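Long-range contacts in flavin-nucleotide-binding protein (Azotobacter vinelandii, PDB 6RK0), which binds heme b and FAD as a flavocytochrome and probably acts as a low-potential terminal oxidase alongside the iron-only nitrogenase: residues L140-W145 with I219-L224; F61-G66 with R134-G139; A37-T42 with L90-L95. All blocks are in the same frame, centred on the assembly; numbering follows the deposited sequence.

Contact 1 of 3, residues L140-W145 with I219-L224; sequences LIPGEW and ILKFRL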
loop_
_atom_site.group_PDB
_atom_site.type_symbol
_atom_site.label_atom_id
_atom_site.label_comp_id
_atom_site.label_asym_id
_atom_site.label_seq_id
_atom_site.Cartn_x
_atom_site.Cartn_y
_atom_site.Cartn_z
ATOM N N LEU A 140 14.864 11.314 -3.041
ATOM C CA LEU A 140 13.779 11.398 -4.016
ATOM C C LEU A 140 14.214 12.182 -5.244
ATOM O O LEU A 140 13.977 11.741 -6.375
ATOM C CB LEU A 140 12.571 12.073 -3.388
ATOM C CG LEU A 140 11.933 11.270 -2.263
ATOM C CD1 LEU A 140 10.878 12.114 -1.606
ATOM C CD2 LEU A 140 11.369 9.951 -2.781
ATOM N N ILE A 141 14.849 13.338 -5.039
ATOM C CA ILE A 141 15.249 14.213 -6.145
ATOM C C ILE A 141 16.687 14.627 -5.879
ATOM O O ILE A 141 16.935 15.405 -4.947
ATOM C CB ILE A 141 14.356 15.452 -6.283
ATOM C CG1 ILE A 141 12.874 15.081 -6.538
ATOM C CG2 ILE A 141 14.884 16.349 -7.420
ATOM C CD1 ILE A 141 11.927 16.212 -6.288
ATOM N N PRO A 142 17.663 14.160 -6.669
ATOM C CA PRO A 142 19.055 14.524 -6.389
ATOM C C PRO A 142 19.241 16.039 -6.377
ATOM O O PRO A 142 18.689 16.765 -7.215
ATOM C CB PRO A 142 19.834 13.872 -7.542
ATOM C CG PRO A 142 18.982 12.708 -7.965
ATOM C CD PRO A 142 17.562 13.212 -7.801
ATOM N N GLY A 143 20.009 16.503 -5.387
ATOM C CA GLY A 143 20.406 17.897 -5.281
ATOM C C GLY A 143 19.289 18.847 -4.882
ATOM O O GLY A 143 19.493 20.064 -4.883
ATOM N N GLU A 144 18.106 18.337 -4.522
ATOM C CA GLU A 144 16.973 19.217 -4.359
ATOM C C GLU A 144 17.048 20.065 -3.095
ATOM O O GLU A 144 16.652 21.237 -3.127
ATOM C CB GLU A 144 15.689 18.425 -4.422
ATOM C CG GLU A 144 14.445 19.266 -4.381
ATOM C CD GLU A 144 14.160 20.071 -5.645
ATOM O OE1 GLU A 144 14.940 20.056 -6.642
ATOM O OE2 GLU A 144 13.106 20.760 -5.582
ATOM N N TRP A 145 17.504 19.505 -1.975
ATOM C CA TRP A 145 17.456 20.212 -0.692
ATOM C C TRP A 145 18.135 21.577 -0.784
ATOM O O TRP A 145 17.631 22.584 -0.263
ATOM C CB TRP A 145 18.107 19.346 0.372
ATOM C CG TRP A 145 18.184 19.956 1.756
ATOM C CD1 TRP A 145 19.146 20.813 2.234
ATOM C CD2 TRP A 145 17.279 19.712 2.859
ATOM N NE1 TRP A 145 18.884 21.105 3.541
ATOM C CE2 TRP A 145 17.740 20.454 3.942
ATOM C CE3 TRP A 145 16.118 18.955 3.020
ATOM C CZ2 TRP A 145 17.111 20.422 5.184
ATOM C CZ3 TRP A 145 15.475 18.920 4.250
ATOM C CH2 TRP A 145 15.979 19.651 5.323
ATOM N N ILE A 219 14.537 16.823 -11.388
ATOM C CA ILE A 219 13.155 16.417 -11.085
ATOM C C ILE A 219 12.780 15.176 -11.874
ATOM O O ILE A 219 12.017 14.328 -11.386
ATOM C CB ILE A 219 12.176 17.586 -11.393
ATOM C CG1 ILE A 219 12.447 18.888 -10.619
ATOM C CG2 ILE A 219 10.736 17.168 -11.161
ATOM C CD1 ILE A 219 12.643 18.776 -9.205
ATOM N N LEU A 220 13.303 15.048 -13.108
ATOM C CA LEU A 220 12.971 13.925 -13.985
ATOM C C LEU A 220 13.612 12.628 -13.529
ATOM O O LEU A 220 13.274 11.569 -14.064
ATOM C CB LEU A 220 13.351 14.209 -15.444
ATOM C CG LEU A 220 12.663 15.430 -16.062
ATOM C CD1 LEU A 220 13.178 15.716 -17.447
ATOM C CD2 LEU A 220 11.169 15.261 -16.104
ATOM N N LYS A 221 14.507 12.681 -12.556
ATOM C CA LYS A 221 15.127 11.484 -12.005
ATOM C C LYS A 221 14.274 10.785 -10.942
ATOM O O LYS A 221 14.525 9.614 -10.632
ATOM C CB LYS A 221 16.519 11.814 -11.469
ATOM C CG LYS A 221 17.482 12.256 -12.567
ATOM C CD LYS A 221 18.902 12.361 -12.063
ATOM C CE LYS A 221 19.880 12.629 -13.204
ATOM N NZ LYS A 221 19.579 13.908 -13.915
ATOM N N PHE A 222 13.266 11.450 -10.387
ATOM C CA PHE A 222 12.397 10.774 -9.433
ATOM C C PHE A 222 11.711 9.596 -10.129
ATOM O O PHE A 222 11.162 9.751 -11.223
ATOM C CB PHE A 222 11.362 11.738 -8.867
ATOM C CG PHE A 222 10.266 11.033 -8.122
ATOM C CD1 PHE A 222 10.476 10.513 -6.844
ATOM C CD2 PHE A 222 9.056 10.792 -8.731
ATOM C CE1 PHE A 222 9.492 9.807 -6.190
ATOM C CE2 PHE A 222 8.057 10.101 -8.054
ATOM C CZ PHE A 222 8.290 9.614 -6.798
ATOM N N ARG A 223 11.702 8.440 -9.466
ATOM C CA ARG A 223 11.079 7.235 -10.015
ATOM C C ARG A 223 10.607 6.375 -8.859
ATOM O O ARG A 223 11.063 6.553 -7.729
ATOM C CB ARG A 223 12.066 6.454 -10.899
ATOM C CG ARG A 223 13.390 6.100 -10.222
ATOM C CD ARG A 223 13.358 4.778 -9.449
ATOM N NE ARG A 223 12.820 3.699 -10.293
ATOM C CZ ARG A 223 12.153 2.625 -9.860
ATOM N NH1 ARG A 223 12.003 2.360 -8.568
ATOM N NH2 ARG A 223 11.668 1.774 -10.756
ATOM N N LEU A 224 9.706 5.427 -9.154
ATOM C CA LEU A 224 9.282 4.486 -8.122
ATOM C C LEU A 224 8.739 3.240 -8.804
ATOM O O LEU A 224 8.297 3.265 -9.959
ATOM C CB LEU A 224 8.226 5.043 -7.138
ATOM C CG LEU A 224 6.774 5.156 -7.637
ATOM C CD1 LEU A 224 5.866 5.506 -6.476
ATOM C CD2 LEU A 224 6.615 6.166 -8.770
HETATM O O HOH W 1 13.509 8.831 -6.985
#
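Phe-222 leans against the chain at Leu-140 and Ile-141, where helix 126-140 gives way to a type II turn running from Ile-141 to Glu-144. Followed outward, its CB lies 4.3 Å from Ile-141 CG1 and 3.6 Å from Leu-140 O. CG stands anti to the backbone N (chi1 167°), and CD1 comes next to the same carbonyl, Leu-140 O, which meets the ring at its edge, in plane. CE1, one atom further, touches Leu-140 CD2 at 3.9 Å, the two side chains running side by side in the same direction. A CA-H...O contact from Phe-222 to Leu-140 O adds to this grip. The carbonyl also accepts from a water, 3.0 Å from Leu-140 O, which in turn accepts from Arg-223 N and so bridges the two backbones. Ile-219 CD1 touches both Ile-141 CG2 (3.8 Å) and Glu-144 OE1 (3.7 Å), crossing the two side chains obliquely; the carboxylate finds its charge partner in Arg-147. Pro-142 CD rests on Lys-221 CB, while the ammonium of Lys-221 turns to Asp-218. In the second subunit, Ile-100 packs on Ile-141 and Ile-194 on Ile-219. The contact thus joins the C-terminal tail to the end of helix 126-140, whose Leu-140 touches the heme, and Phe-222 also packs on Val-200 of strand 192-200.

Contact 2 of 3, residues F61-G66 with R134-G139; sequences FFWREG and RNFVDG. With HEM (protoporphyrin IX containing Fe), chain C.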
loop_
_atom_site.group_PDB
_atom_site.type_symbol
_atom_site.label_atom_id
_atom_site.label_comp_id
_atom_site.label_asym_id
_atom_site.label_seq_id
_atom_site.Cartn_x
_atom_site.Cartn_y
_atom_site.Cartn_z
ATOM N N PHE A 61 5.557 7.756 3.785
ATOM C CA PHE A 61 6.816 7.625 3.058
ATOM C C PHE A 61 7.908 7.087 3.979
ATOM O O PHE A 61 7.844 7.264 5.202
ATOM C CB PHE A 61 7.231 8.965 2.439
ATOM C CG PHE A 61 6.706 9.157 1.019
ATOM C CD1 PHE A 61 5.486 8.551 0.585
ATOM C CD2 PHE A 61 7.491 9.751 0.070
ATOM C CE1 PHE A 61 5.010 8.722 -0.733
ATOM C CE2 PHE A 61 7.028 9.949 -1.225
ATOM C CZ PHE A 61 5.800 9.429 -1.638
ATOM N N PHE A 62 8.929 6.452 3.386
ATOM C CA PHE A 62 10.100 6.035 4.150
ATOM C C PHE A 62 11.315 6.072 3.265
ATOM O O PHE A 62 11.213 6.088 2.034
ATOM C CB PHE A 62 9.928 4.608 4.735
ATOM C CG PHE A 62 10.083 3.534 3.692
ATOM C CD1 PHE A 62 9.070 3.264 2.776
ATOM C CD2 PHE A 62 11.296 2.897 3.521
ATOM C CE1 PHE A 62 9.256 2.371 1.758
ATOM C CE2 PHE A 62 11.498 1.991 2.495
ATOM C CZ PHE A 62 10.477 1.721 1.614
ATOM N N TRP A 63 12.483 6.077 3.917
ATOM C CA TRP A 63 13.738 5.986 3.187
ATOM C C TRP A 63 14.691 5.067 3.944
ATOM O O TRP A 63 14.579 4.913 5.158
ATOM C CB TRP A 63 14.355 7.360 2.897
ATOM C CG TRP A 63 14.843 8.134 4.063
ATOM C CD1 TRP A 63 16.167 8.316 4.414
ATOM C CD2 TRP A 63 14.072 8.908 5.020
ATOM N NE1 TRP A 63 16.236 9.125 5.517
ATOM C CE2 TRP A 63 14.987 9.524 5.897
ATOM C CE3 TRP A 63 12.706 9.173 5.192
ATOM C CZ2 TRP A 63 14.560 10.383 6.940
ATOM C CZ3 TRP A 63 12.285 10.049 6.206
ATOM C CH2 TRP A 63 13.216 10.613 7.078
ATOM N N ARG A 64 15.624 4.460 3.225
ATOM C CA ARG A 64 16.594 3.563 3.834
ATOM C C ARG A 64 17.959 4.228 3.872
ATOM O O ARG A 64 18.395 4.845 2.889
ATOM C CB ARG A 64 16.707 2.263 3.038
ATOM C CG ARG A 64 17.626 1.239 3.698
ATOM C CD ARG A 64 17.733 -0.076 2.957
ATOM N NE ARG A 64 18.387 -0.003 1.658
ATOM C CZ ARG A 64 19.700 -0.102 1.489
ATOM N NH1 ARG A 64 20.528 -0.218 2.528
ATOM N NH2 ARG A 64 20.187 -0.122 0.263
ATOM N N GLU A 65 18.643 4.091 5.001
ATOM C CA GLU A 65 20.081 4.410 5.095
ATOM C C GLU A 65 20.762 3.190 5.705
ATOM O O GLU A 65 20.556 2.888 6.889
ATOM C CB GLU A 65 20.340 5.652 5.951
ATOM C CG GLU A 65 19.622 6.879 5.474
ATOM C CD GLU A 65 19.970 8.110 6.274
ATOM O OE1 GLU A 65 21.008 8.103 7.036
ATOM O OE2 GLU A 65 19.233 9.136 6.141
ATOM N N GLY A 66 21.524 2.462 4.890
ATOM C CA GLY A 66 22.197 1.286 5.423
ATOM C C GLY A 66 21.199 0.291 5.985
ATOM O O GLY A 66 20.247 -0.127 5.305
ATOM N N ARG A 134 17.423 15.775 5.125
ATOM C CA ARG A 134 18.036 16.115 3.845
ATOM C C ARG A 134 18.290 14.856 3.014
ATOM O O ARG A 134 18.086 14.859 1.794
ATOM C CB ARG A 134 19.326 16.919 4.060
ATOM C CG ARG A 134 20.033 17.238 2.743
ATOM C CD ARG A 134 21.134 18.292 2.864
ATOM N NE ARG A 134 21.654 18.672 1.535
ATOM C CZ ARG A 134 22.375 19.764 1.252
ATOM N NH1 ARG A 134 22.755 20.638 2.201
ATOM N NH2 ARG A 134 22.756 19.972 -0.012
ATOM N N ASN A 135 18.708 13.755 3.661
ATOM C CA ASN A 135 18.903 12.510 2.931
ATOM C C ASN A 135 17.591 12.041 2.311
ATOM O O ASN A 135 17.587 11.524 1.189
ATOM C CB ASN A 135 19.429 11.435 3.884
ATOM C CG ASN A 135 20.827 11.710 4.405
ATOM O OD1 ASN A 135 21.617 12.435 3.789
ATOM N ND2 ASN A 135 21.153 11.094 5.546
ATOM N N PHE A 136 16.475 12.197 3.032
ATOM C CA PHE A 136 15.162 11.818 2.489
ATOM C C PHE A 136 14.868 12.596 1.213
ATOM O O PHE A 136 14.553 12.015 0.162
ATOM C CB PHE A 136 14.130 12.114 3.572
ATOM C CG PHE A 136 12.683 11.914 3.204
ATOM C CD1 PHE A 136 12.251 10.895 2.361
ATOM C CD2 PHE A 136 11.744 12.782 3.766
ATOM C CE1 PHE A 136 10.867 10.745 2.104
ATOM C CE2 PHE A 136 10.368 12.610 3.533
ATOM C CZ PHE A 136 9.957 11.584 2.695
ATOM N N VAL A 137 14.955 13.926 1.277
ATOM C CA VAL A 137 14.597 14.742 0.126
ATOM C C VAL A 137 15.507 14.436 -1.057
ATOM O O VAL A 137 15.029 14.249 -2.181
ATOM C CB VAL A 137 14.653 16.237 0.526
ATOM C CG1 VAL A 137 14.593 17.142 -0.694
ATOM C CG2 VAL A 137 13.563 16.553 1.537
ATOM N N ASP A 138 16.821 14.401 -0.826
ATOM C CA ASP A 138 17.742 14.190 -1.931
ATOM C C ASP A 138 17.739 12.765 -2.447
ATOM O O ASP A 138 18.164 12.524 -3.587
ATOM C CB ASP A 138 19.155 14.629 -1.522
ATOM C CG ASP A 138 19.276 16.135 -1.512
ATOM O OD1 ASP A 138 18.308 16.880 -1.757
ATOM O OD2 ASP A 138 20.413 16.616 -1.295
ATOM N N GLY A 139 17.201 11.824 -1.653
ATOM C CA GLY A 139 16.968 10.480 -2.150
ATOM C C GLY A 139 15.810 10.389 -3.122
ATOM O O GLY A 139 15.756 9.475 -3.941
HETATM C CHA HEM C . 3.734 15.658 7.361
HETATM C CHB HEM C . 5.197 14.254 3.021
HETATM C CHC HEM C . 9.484 16.303 3.843
HETATM C CHD HEM C . 7.916 17.959 8.049
HETATM C C1A HEM C . 3.777 15.123 6.102
HETATM C C2A HEM C . 2.653 14.424 5.490
HETATM C C3A HEM C . 3.050 14.016 4.271
HETATM C C4A HEM C . 4.425 14.473 4.136
HETATM C CMA HEM C . 2.291 13.276 3.204
HETATM C CAA HEM C . 1.259 14.233 6.108
HETATM C CBA HEM C . 0.354 15.488 5.978
HETATM C CGA HEM C . -1.072 15.039 6.165
HETATM O O1A HEM C . -1.873 14.947 5.168
HETATM O O2A HEM C . -1.445 14.711 7.340
HETATM C C1B HEM C . 6.479 14.701 2.839
HETATM C C2B HEM C . 7.305 14.413 1.690
HETATM C C3B HEM C . 8.494 14.979 1.939
HETATM C C4B HEM C . 8.432 15.633 3.233
HETATM C CMB HEM C . 6.817 13.601 0.496
HETATM C CAB HEM C . 9.755 15.031 1.110
HETATM C CBB HEM C . 9.855 14.691 -0.171
HETATM C C1C HEM C . 9.431 16.926 5.056
HETATM C C2C HEM C . 10.516 17.653 5.643
HETATM C C3C HEM C . 10.071 18.164 6.795
HETATM C C4C HEM C . 8.708 17.729 6.953
HETATM C CMC HEM C . 11.905 17.738 5.030
HETATM C CAC HEM C . 10.795 19.036 7.785
HETATM C CBC HEM C . 11.674 19.973 7.361
HETATM C C1D HEM C . 6.643 17.438 8.258
HETATM C C2D HEM C . 5.852 17.650 9.434
HETATM C C3D HEM C . 4.695 17.012 9.252
HETATM C C4D HEM C . 4.752 16.383 7.944
HETATM C CMD HEM C . 6.274 18.459 10.659
HETATM C CAD HEM C . 3.481 16.987 10.172
HETATM C CBD HEM C . 2.497 18.107 9.783
HETATM C CGD HEM C . 1.395 18.241 10.819
HETATM O O1D HEM C . 0.392 17.504 10.750
HETATM O O2D HEM C . 1.529 19.079 11.740
HETATM N NA HEM C . 4.851 15.149 5.258
HETATM N NB HEM C . 7.162 15.448 3.765
HETATM N NC HEM C . 8.340 16.989 5.867
HETATM N ND HEM C . 5.965 16.669 7.352
HETATM FE FE HEM C . 6.608 16.054 5.594
HETATM O O HOH W 2 5.818 17.799 4.701
#
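Trp-63 and Phe-136 mark the closest backbone approach, their CA atoms 6.0 Å apart, as helix 134-139 passes strand 63-65 at 115° with the axes 9.0 Å apart. Here a helix packs on a strand of the split barrel of the FMN-binding, pyridoxamine 5'-phosphate oxidase-like family. The six-membered ring of Trp-63 forms an offset stack with Phe-136, centroids 4.4 Å apart and planes at 14°. Phe-136 CG, anti to the backbone N (chi1 175°), lies over one face of the indole, and CB sits over the centre of the six-membered ring of Trp-63 (CH-pi). Heme vinyl carbon CBB takes the opposite face of Phe-136, so the ring lies between indole and vinyl group, and Phe-136 CE2 lies 3.4 Å from heme C3B. Phe-61 CB meets Phe-136 CZ at 3.8 Å, while Phe-61 N hydrogen-bonds FAD O4, placing both cofactors beside this contact. An alanine in place of Trp-63 would probably strip Phe-136 of its stacking partner, leave its ring freer to shift against the heme, and cost Glu-65 one donor. Glu-65 OE2 is gripped from opposite faces of its plane: Trp-63 NE1 donates to it at 3.1 Å and Asn-135 ND2 at 2.8 Å.

Contact 3 of 3, residues A37-T42 with L90-L95; sequences AILDAT and LTVSLL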
loop_
_atom_site.group_PDB
_atom_site.type_symbol
_atom_site.label_atom_id
_atom_site.label_comp_id
_atom_site.label_asym_id
_atom_site.label_seq_id
_atom_site.Cartn_x
_atom_site.Cartn_y
_atom_site.Cartn_z
ATOM N N ALA A 37 16.523 -4.553 -1.833
ATOM C CA ALA A 37 16.035 -4.274 -3.179
ATOM C C ALA A 37 14.563 -3.894 -3.175
ATOM O O ALA A 37 14.136 -3.036 -3.963
ATOM C CB ALA A 37 16.265 -5.460 -4.100
ATOM N N ILE A 38 13.756 -4.504 -2.301
ATOM C CA ILE A 38 12.350 -4.123 -2.223
ATOM C C ILE A 38 12.215 -2.749 -1.579
ATOM O O ILE A 38 11.509 -1.870 -2.085
ATOM C CB ILE A 38 11.536 -5.201 -1.487
ATOM C CG1 ILE A 38 11.601 -6.548 -2.226
ATOM C CG2 ILE A 38 10.098 -4.756 -1.323
ATOM C CD1 ILE A 38 11.016 -7.741 -1.488
ATOM N N LEU A 39 12.916 -2.533 -0.462
ATOM C CA LEU A 39 12.847 -1.242 0.209
ATOM C C LEU A 39 13.311 -0.106 -0.704
ATOM O O LEU A 39 12.791 1.008 -0.630
ATOM C CB LEU A 39 13.700 -1.278 1.462
ATOM C CG LEU A 39 13.230 -2.216 2.579
ATOM C CD1 LEU A 39 14.271 -2.229 3.681
ATOM C CD2 LEU A 39 11.855 -1.789 3.117
ATOM N N ASP A 40 14.290 -0.366 -1.565
ATOM C CA ASP A 40 14.856 0.682 -2.390
ATOM C C ASP A 40 13.983 0.989 -3.600
ATOM O O ASP A 40 14.214 1.992 -4.261
ATOM C CB ASP A 40 16.255 0.290 -2.857
ATOM C CG ASP A 40 17.279 0.289 -1.733
ATOM O OD1 ASP A 40 16.975 0.811 -0.637
ATOM O OD2 ASP A 40 18.399 -0.243 -1.968
ATOM N N ALA A 41 12.997 0.156 -3.907
ATOM C CA ALA A 41 12.186 0.289 -5.102
ATOM C C ALA A 41 11.014 1.245 -4.969
ATOM O O ALA A 41 10.408 1.585 -5.994
ATOM C CB ALA A 41 11.671 -1.067 -5.547
ATOM N N THR A 42 10.668 1.682 -3.761
ATOM C CA THR A 42 9.421 2.396 -3.547
ATOM C C THR A 42 9.543 3.257 -2.303
ATOM O O THR A 42 10.227 2.872 -1.361
ATOM C CB THR A 42 8.255 1.401 -3.414
ATOM O OG1 THR A 42 7.065 2.165 -3.195
ATOM C CG2 THR A 42 8.455 0.391 -2.292
ATOM N N LEU A 90 6.344 -2.720 9.988
ATOM C CA LEU A 90 6.405 -1.795 8.850
ATOM C C LEU A 90 6.385 -2.669 7.596
ATOM O O LEU A 90 7.298 -3.483 7.377
ATOM C CB LEU A 90 7.643 -0.910 8.956
ATOM C CG LEU A 90 7.766 0.192 7.905
ATOM C CD1 LEU A 90 8.634 1.329 8.436
ATOM C CD2 LEU A 90 8.336 -0.353 6.586
ATOM N N THR A 91 5.324 -2.545 6.799
ATOM C CA THR A 91 5.145 -3.341 5.597
ATOM C C THR A 91 5.350 -2.476 4.372
ATOM O O THR A 91 4.819 -1.357 4.283
ATOM C CB THR A 91 3.743 -3.981 5.594
ATOM O OG1 THR A 91 3.716 -4.919 6.671
ATOM C CG2 THR A 91 3.433 -4.663 4.264
ATOM N N VAL A 92 6.069 -3.007 3.386
ATOM C CA VAL A 92 6.251 -2.363 2.101
ATOM C C VAL A 92 5.810 -3.353 1.054
ATOM O O VAL A 92 6.379 -4.446 0.947
ATOM C CB VAL A 92 7.712 -1.929 1.890
ATOM C CG1 VAL A 92 7.868 -1.350 0.495
ATOM C CG2 VAL A 92 8.124 -0.917 2.961
ATOM N N SER A 93 4.807 -2.976 0.262
ATOM C CA SER A 93 4.271 -3.844 -0.784
ATOM C C SER A 93 4.385 -3.173 -2.147
ATOM O O SER A 93 4.184 -1.966 -2.292
ATOM C CB SER A 93 2.829 -4.254 -0.544
ATOM O OG SER A 93 2.011 -3.164 -0.395
ATOM N N LEU A 94 4.608 -3.995 -3.170
ATOM C CA LEU A 94 4.517 -3.614 -4.579
ATOM C C LEU A 94 3.700 -4.651 -5.310
ATOM O O LEU A 94 4.053 -5.841 -5.332
ATOM C CB LEU A 94 5.875 -3.421 -5.238
ATOM C CG LEU A 94 6.622 -2.166 -4.803
ATOM C CD1 LEU A 94 8.066 -2.221 -5.245
ATOM C CD2 LEU A 94 5.929 -0.899 -5.307
ATOM N N LEU A 95 2.625 -4.203 -5.953
ATOM C CA LEU A 95 1.786 -5.044 -6.812
ATOM C C LEU A 95 2.353 -5.015 -8.225
ATOM O O LEU A 95 2.463 -3.945 -8.834
ATOM C CB LEU A 95 0.350 -4.528 -6.762
ATOM C CG LEU A 95 -0.620 -5.200 -7.712
ATOM C CD1 LEU A 95 -0.719 -6.730 -7.471
ATOM C CD2 LEU A 95 -1.994 -4.542 -7.570
HETATM O O HOH W 3 5.028 0.642 -2.012
#
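Thr-42 and Val-92 press together so closely that Thr-42 CG2 and Val-92 CG1, at 3.3 Å, are tighter than an ordinary van der Waals pair. The methyl is directed there by the first torsion, which sets Thr-42 OG1 anti to the backbone N (chi1 180°) and CG2 between the N and the carbonyl carbon. Thr-42 also meets Leu-94 tip to tip, its CB 3.8 Å from Leu-94 CD2. The other branch of the leucine, Leu-94 CD1, lies 3.8 Å from Ala-41 CB, so one side chain serves two consecutive residues. Val-92 also has two partners: besides Thr-42 on CG1, its CG2 receives Leu-39 CD2 at 3.8 Å, the valine and leucine side chains crossing at about a right angle. The polar end of Thr-42 is held by a water, to which Thr-42 OG1 donates at 2.8 Å and which itself donates to Ser-93 O, tying the threonine to the strand backbone. Further out, Ala-41 N bonds Ile-38 O at 3.1 Å, and Val-92 and Leu-94 are fixed by backbone pairing with Val-114 and Arg-112 of strand 108-118. Thr-91 and Ser-93 face the other way, onto the second subunit. Helix 32-40 packs against the curled sheet of the barrel: Leu-39 reaches Val-114, Val-69 and Phe-62, and Val-92 rests on Ala-45 and Phe-62, so that side chains of strands 44-51, 54-65, 68-74, 88-100 and 108-118 contribute to the packing here.

In the fold
From the N terminus, helix 32-40 comes first, and contact 3 closes the stretch from it to strand 88-100. Contact 2 opens within that stretch, at 61-66, and closes beyond it on helix 126-140, so contacts 3 and 2 cross; a salt bridge between Arg-64 and Asp-40 joins them directly. Contact 1 follows in series, starting where contact 2 ends and closing a long excursion through strand 192-200 to the C-terminal tail. Trp-145 N probably hydrogen-bonds Asp-138 OD1, linking contact 1 to contact 2, and Arg-223 packs on Ala-41 of contact 3. Together they tie the barrel strands, the helix at the heme and the tail.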